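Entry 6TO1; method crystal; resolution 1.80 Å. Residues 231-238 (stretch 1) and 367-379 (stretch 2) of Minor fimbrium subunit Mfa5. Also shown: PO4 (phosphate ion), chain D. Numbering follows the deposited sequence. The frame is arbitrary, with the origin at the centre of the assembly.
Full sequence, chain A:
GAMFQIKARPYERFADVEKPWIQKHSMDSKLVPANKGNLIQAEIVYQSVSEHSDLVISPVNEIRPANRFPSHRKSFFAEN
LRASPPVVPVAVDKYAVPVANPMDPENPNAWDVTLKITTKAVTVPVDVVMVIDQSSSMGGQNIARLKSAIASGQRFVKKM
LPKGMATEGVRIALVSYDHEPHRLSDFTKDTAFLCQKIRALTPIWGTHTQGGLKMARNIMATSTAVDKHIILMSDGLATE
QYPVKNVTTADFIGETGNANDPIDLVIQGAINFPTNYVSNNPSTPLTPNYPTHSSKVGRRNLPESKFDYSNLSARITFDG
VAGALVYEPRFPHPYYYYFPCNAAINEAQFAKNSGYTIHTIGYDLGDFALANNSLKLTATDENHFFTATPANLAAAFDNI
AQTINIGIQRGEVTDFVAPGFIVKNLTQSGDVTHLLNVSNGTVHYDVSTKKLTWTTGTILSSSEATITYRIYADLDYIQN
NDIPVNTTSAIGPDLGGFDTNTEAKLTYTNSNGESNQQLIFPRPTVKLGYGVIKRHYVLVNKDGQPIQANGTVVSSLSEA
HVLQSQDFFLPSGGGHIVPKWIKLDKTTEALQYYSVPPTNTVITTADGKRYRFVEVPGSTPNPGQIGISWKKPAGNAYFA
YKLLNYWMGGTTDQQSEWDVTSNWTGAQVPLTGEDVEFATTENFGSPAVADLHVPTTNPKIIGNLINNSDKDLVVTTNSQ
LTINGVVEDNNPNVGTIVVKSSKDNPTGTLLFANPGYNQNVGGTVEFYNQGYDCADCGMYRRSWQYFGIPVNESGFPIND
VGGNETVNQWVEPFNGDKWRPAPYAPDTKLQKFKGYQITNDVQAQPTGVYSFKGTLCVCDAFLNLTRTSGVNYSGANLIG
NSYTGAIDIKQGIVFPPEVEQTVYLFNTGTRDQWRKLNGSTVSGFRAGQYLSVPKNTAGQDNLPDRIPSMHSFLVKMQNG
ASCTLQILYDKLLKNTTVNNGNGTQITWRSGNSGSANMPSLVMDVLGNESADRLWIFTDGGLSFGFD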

# COMPACT_ATOMS: atom_id res chain seq x y z
N ILE A 231 0.53 3.99 27.67
CA ILE A 231 -0.75 3.65 28.29
C ILE A 231 -0.56 3.63 29.80
O ILE A 231 0.15 2.76 30.32
CB ILE A 231 -1.28 2.28 27.80
CG1 ILE A 231 -1.48 2.27 26.29
CG2 ILE A 231 -2.57 1.89 28.56
CD1 ILE A 231 -1.57 0.82 25.70
N LEU A 232 -1.24 4.52 30.51
CA LEU A 232 -1.16 4.59 31.97
C LEU A 232 -2.42 4.01 32.58
O LEU A 232 -3.53 4.45 32.28
CB LEU A 232 -0.98 6.04 32.43
CG LEU A 232 -0.98 6.32 33.92
CD1 LEU A 232 0.21 5.68 34.62
CD2 LEU A 232 -1.01 7.85 34.12
N MET A 233 -2.24 3.03 33.45
CA MET A 233 -3.32 2.32 34.12
C MET A 233 -3.19 2.63 35.60
O MET A 233 -2.27 2.14 36.27
CB MET A 233 -3.22 0.82 33.84
CG MET A 233 -3.48 0.49 32.38
SD MET A 233 -2.68 -1.00 31.74
CE MET A 233 -3.37 -2.23 32.84
N SER A 234 -4.09 3.44 36.13
CA SER A 234 -3.92 3.95 37.48
C SER A 234 -5.28 4.23 38.09
O SER A 234 -6.25 4.47 37.38
CB SER A 234 -3.04 5.21 37.47
OG SER A 234 -3.02 5.80 38.76
N ASP A 235 -5.34 4.24 39.43
CA ASP A 235 -6.60 4.74 39.98
C ASP A 235 -6.64 6.26 40.03
O ASP A 235 -7.69 6.82 40.37
CB ASP A 235 -6.92 4.15 41.35
CG ASP A 235 -5.93 4.51 42.42
OD1 ASP A 235 -5.33 5.63 42.40
OD2 ASP A 235 -5.75 3.65 43.33
N GLY A 236 -5.55 6.94 39.69
CA GLY A 236 -5.59 8.36 39.39
C GLY A 236 -5.15 9.29 40.51
O GLY A 236 -5.02 10.51 40.27
N LEU A 237 -4.97 8.79 41.71
CA LEU A 237 -4.56 9.65 42.82
C LEU A 237 -3.05 9.54 43.04
O LEU A 237 -2.58 8.70 43.82
CB LEU A 237 -5.34 9.29 44.08
CG LEU A 237 -5.08 10.21 45.27
CD1 LEU A 237 -5.47 11.65 44.87
CD2 LEU A 237 -5.78 9.79 46.54
N ALA A 238 -2.28 10.42 42.40
CA ALA A 238 -0.84 10.43 42.60
C ALA A 238 -0.52 10.95 44.00
O ALA A 238 -1.16 11.88 44.50
CB ALA A 238 -0.14 11.26 41.52
N ASP A 367 -16.19 7.29 40.72
CA ASP A 367 -16.23 8.67 40.24
C ASP A 367 -15.70 9.67 41.27
O ASP A 367 -16.40 10.52 41.81
CB ASP A 367 -17.63 9.08 39.79
CG ASP A 367 -17.61 10.40 39.01
OD1 ASP A 367 -16.54 10.77 38.46
OD2 ASP A 367 -18.67 11.06 38.98
N PHE A 368 -14.39 9.55 41.50
CA PHE A 368 -13.61 10.50 42.29
C PHE A 368 -13.07 11.51 41.29
O PHE A 368 -12.16 11.19 40.51
CB PHE A 368 -12.52 9.72 43.04
CG PHE A 368 -11.64 10.54 43.93
CD1 PHE A 368 -12.04 11.72 44.52
CD2 PHE A 368 -10.36 10.07 44.20
CE1 PHE A 368 -11.16 12.43 45.34
CE2 PHE A 368 -9.52 10.75 45.01
CZ PHE A 368 -9.90 11.93 45.58
N ALA A 369 -13.63 12.73 41.29
CA ALA A 369 -13.34 13.67 40.22
C ALA A 369 -11.85 14.04 40.15
O ALA A 369 -11.29 14.16 39.04
CB ALA A 369 -14.18 14.93 40.38
N LEU A 370 -11.19 14.26 41.29
CA LEU A 370 -9.77 14.63 41.23
C LEU A 370 -8.98 13.58 40.45
O LEU A 370 -8.12 13.90 39.61
CB LEU A 370 -9.18 14.75 42.64
CG LEU A 370 -7.67 14.88 42.80
CD1 LEU A 370 -7.16 16.09 42.03
CD2 LEU A 370 -7.29 14.96 44.23
N ALA A 371 -9.25 12.31 40.73
CA ALA A 371 -8.50 11.23 40.09
C ALA A 371 -8.82 11.15 38.61
O ALA A 371 -7.91 11.09 37.78
CB ALA A 371 -8.83 9.90 40.76
N ASN A 372 -10.11 11.09 38.27
CA ASN A 372 -10.47 10.94 36.86
C ASN A 372 -10.05 12.17 36.05
O ASN A 372 -9.56 12.04 34.92
CB ASN A 372 -11.97 10.69 36.73
CG ASN A 372 -12.37 9.32 37.23
OD1 ASN A 372 -11.54 8.53 37.65
ND2 ASN A 372 -13.68 9.04 37.19
N ASN A 373 -10.27 13.37 36.61
CA ASN A 373 -9.93 14.58 35.88
C ASN A 373 -8.43 14.75 35.75
O ASN A 373 -7.96 15.26 34.73
CB ASN A 373 -10.58 15.78 36.57
CG ASN A 373 -12.09 15.78 36.41
OD1 ASN A 373 -12.64 14.87 35.79
ND2 ASN A 373 -12.76 16.78 36.96
N SER A 374 -7.66 14.34 36.77
CA SER A 374 -6.21 14.32 36.62
C SER A 374 -5.79 13.40 35.47
O SER A 374 -4.96 13.77 34.64
CB SER A 374 -5.54 13.89 37.92
OG SER A 374 -5.64 14.92 38.87
N LEU A 375 -6.38 12.20 35.40
CA LEU A 375 -6.06 11.29 34.31
C LEU A 375 -6.55 11.82 32.96
O LEU A 375 -5.90 11.57 31.94
CB LEU A 375 -6.64 9.90 34.60
CG LEU A 375 -5.95 9.16 35.77
CD1 LEU A 375 -6.74 7.90 36.07
CD2 LEU A 375 -4.53 8.82 35.44
N LYS A 376 -7.66 12.55 32.92
CA LYS A 376 -8.08 13.13 31.66
C LYS A 376 -7.05 14.13 31.13
O LYS A 376 -6.76 14.16 29.94
CB LYS A 376 -9.44 13.82 31.81
CG LYS A 376 -10.59 12.90 31.89
CD LYS A 376 -11.93 13.70 32.07
CE LYS A 376 -13.05 12.78 32.44
NZ LYS A 376 -14.32 13.55 32.46
N LEU A 377 -6.47 14.94 32.02
CA LEU A 377 -5.50 15.94 31.59
C LEU A 377 -4.14 15.32 31.27
O LEU A 377 -3.35 15.91 30.53
CB LEU A 377 -5.35 17.01 32.67
CG LEU A 377 -6.53 17.96 32.84
CD1 LEU A 377 -6.17 19.09 33.83
CD2 LEU A 377 -7.00 18.56 31.55
N THR A 378 -3.84 14.16 31.88
CA THR A 378 -2.62 13.43 31.61
C THR A 378 -2.65 12.81 30.22
O THR A 378 -1.64 12.80 29.51
CB THR A 378 -2.44 12.32 32.67
OG1 THR A 378 -2.44 12.88 33.99
CG2 THR A 378 -1.15 11.58 32.47
N ALA A 379 -3.84 12.38 29.78
CA ALA A 379 -4.00 11.79 28.46
C ALA A 379 -3.87 12.86 27.37
O ALA A 379 -3.92 14.07 27.63
CB ALA A 379 -5.36 11.12 28.33
P PO4 D . -15.54 12.53 36.03
O1 PO4 D . -15.29 11.29 35.19
O2 PO4 D . -14.97 13.75 35.35
O3 PO4 D . -17.02 12.78 36.18
O4 PO4 D . -14.91 12.37 37.39
O HOH W 1 -9.66 6.26 38.33

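The strand 231-234 and the helix 369-378 run almost antiparallel, at 172°, with their axes 10.7 Å apart at closest approach. No direct hydrogen bond joins the two stretches, so the contact rests on packing, one CA-H...O approach and a bridging water.

Alternation along the strand sets the first rule. Leu 232 and Ser 234 point toward the helix, while Met 233 between them points away. At Leu 232 the gap is wide, and branched side chains fill it: with chi1 t and chi2 p, its CD2 lies 3.9 Å from CD2 of Leu 375 and 4.1 Å from CG2 of Thr 378. Leu 375 takes the other familiar leucine rotamer, m then t. This sets its CD2 against CD2 of Leu 232, while CD1 makes the closest approach to the turn, 3.5 Å from CA of Gly 236 and 3.7 Å from O of Ser 234; CD2 also stays within 4.4 Å of CB of Ser 234.

After the strand the backbones close in, until the CA atoms of Gly 236 and Ala 371 are 4.1 Å apart. Small residues make this possible. A CB on Gly 236 would point toward the helix and sit 2.8 Å from Ala 371 O, a clash, and 3.0 Å from Leu 375 CD1; its phi/psi of 99/-10 independently calls for glycine, since a CB would also jam against the preceding carbonyl. On the helix side, the CB of Ala 371 already lies 3.3 Å from O of Asp 235. Gly 236 O accepts a CA-H...O contact from Ala 371 CA at 3.6 Å.

The polar side chains at the strand end and in the turn help hold the local backbone, and Ser 234 OG and Asp 235 OD2 also have partners elsewhere in the structure. Ser 234, chi1 t, places OG 2.9 Å from the N of Gly 236, which donates to it; Asp 235, chi1 p, turns OD1 back to accept from the N of Leu 237 at 3.3 Å. In the helix, Ser 374 and Thr 378 both use chi1 m to fold their hydroxyls onto the backbone: Ser 374 OG donates to Leu 370 O and Thr 378 OG1 to Ser 374 O, each at 2.8 Å. The latter arrangement leaves the CG2 of Thr 378 free to meet Leu 232.

Leu 237 leaves its CA sideways, yet its t, p rotamer brings its end to the helix start. Its CD1 is 3.8 Å from CD2 of Leu 370, and its CD2 meets the ring edge of Phe 368, 4.2 Å from CE2. Water 1 completes the contact, donating to Asp 235 O at 2.9 Å and to Asn 372 OD1 at 3.0 Å.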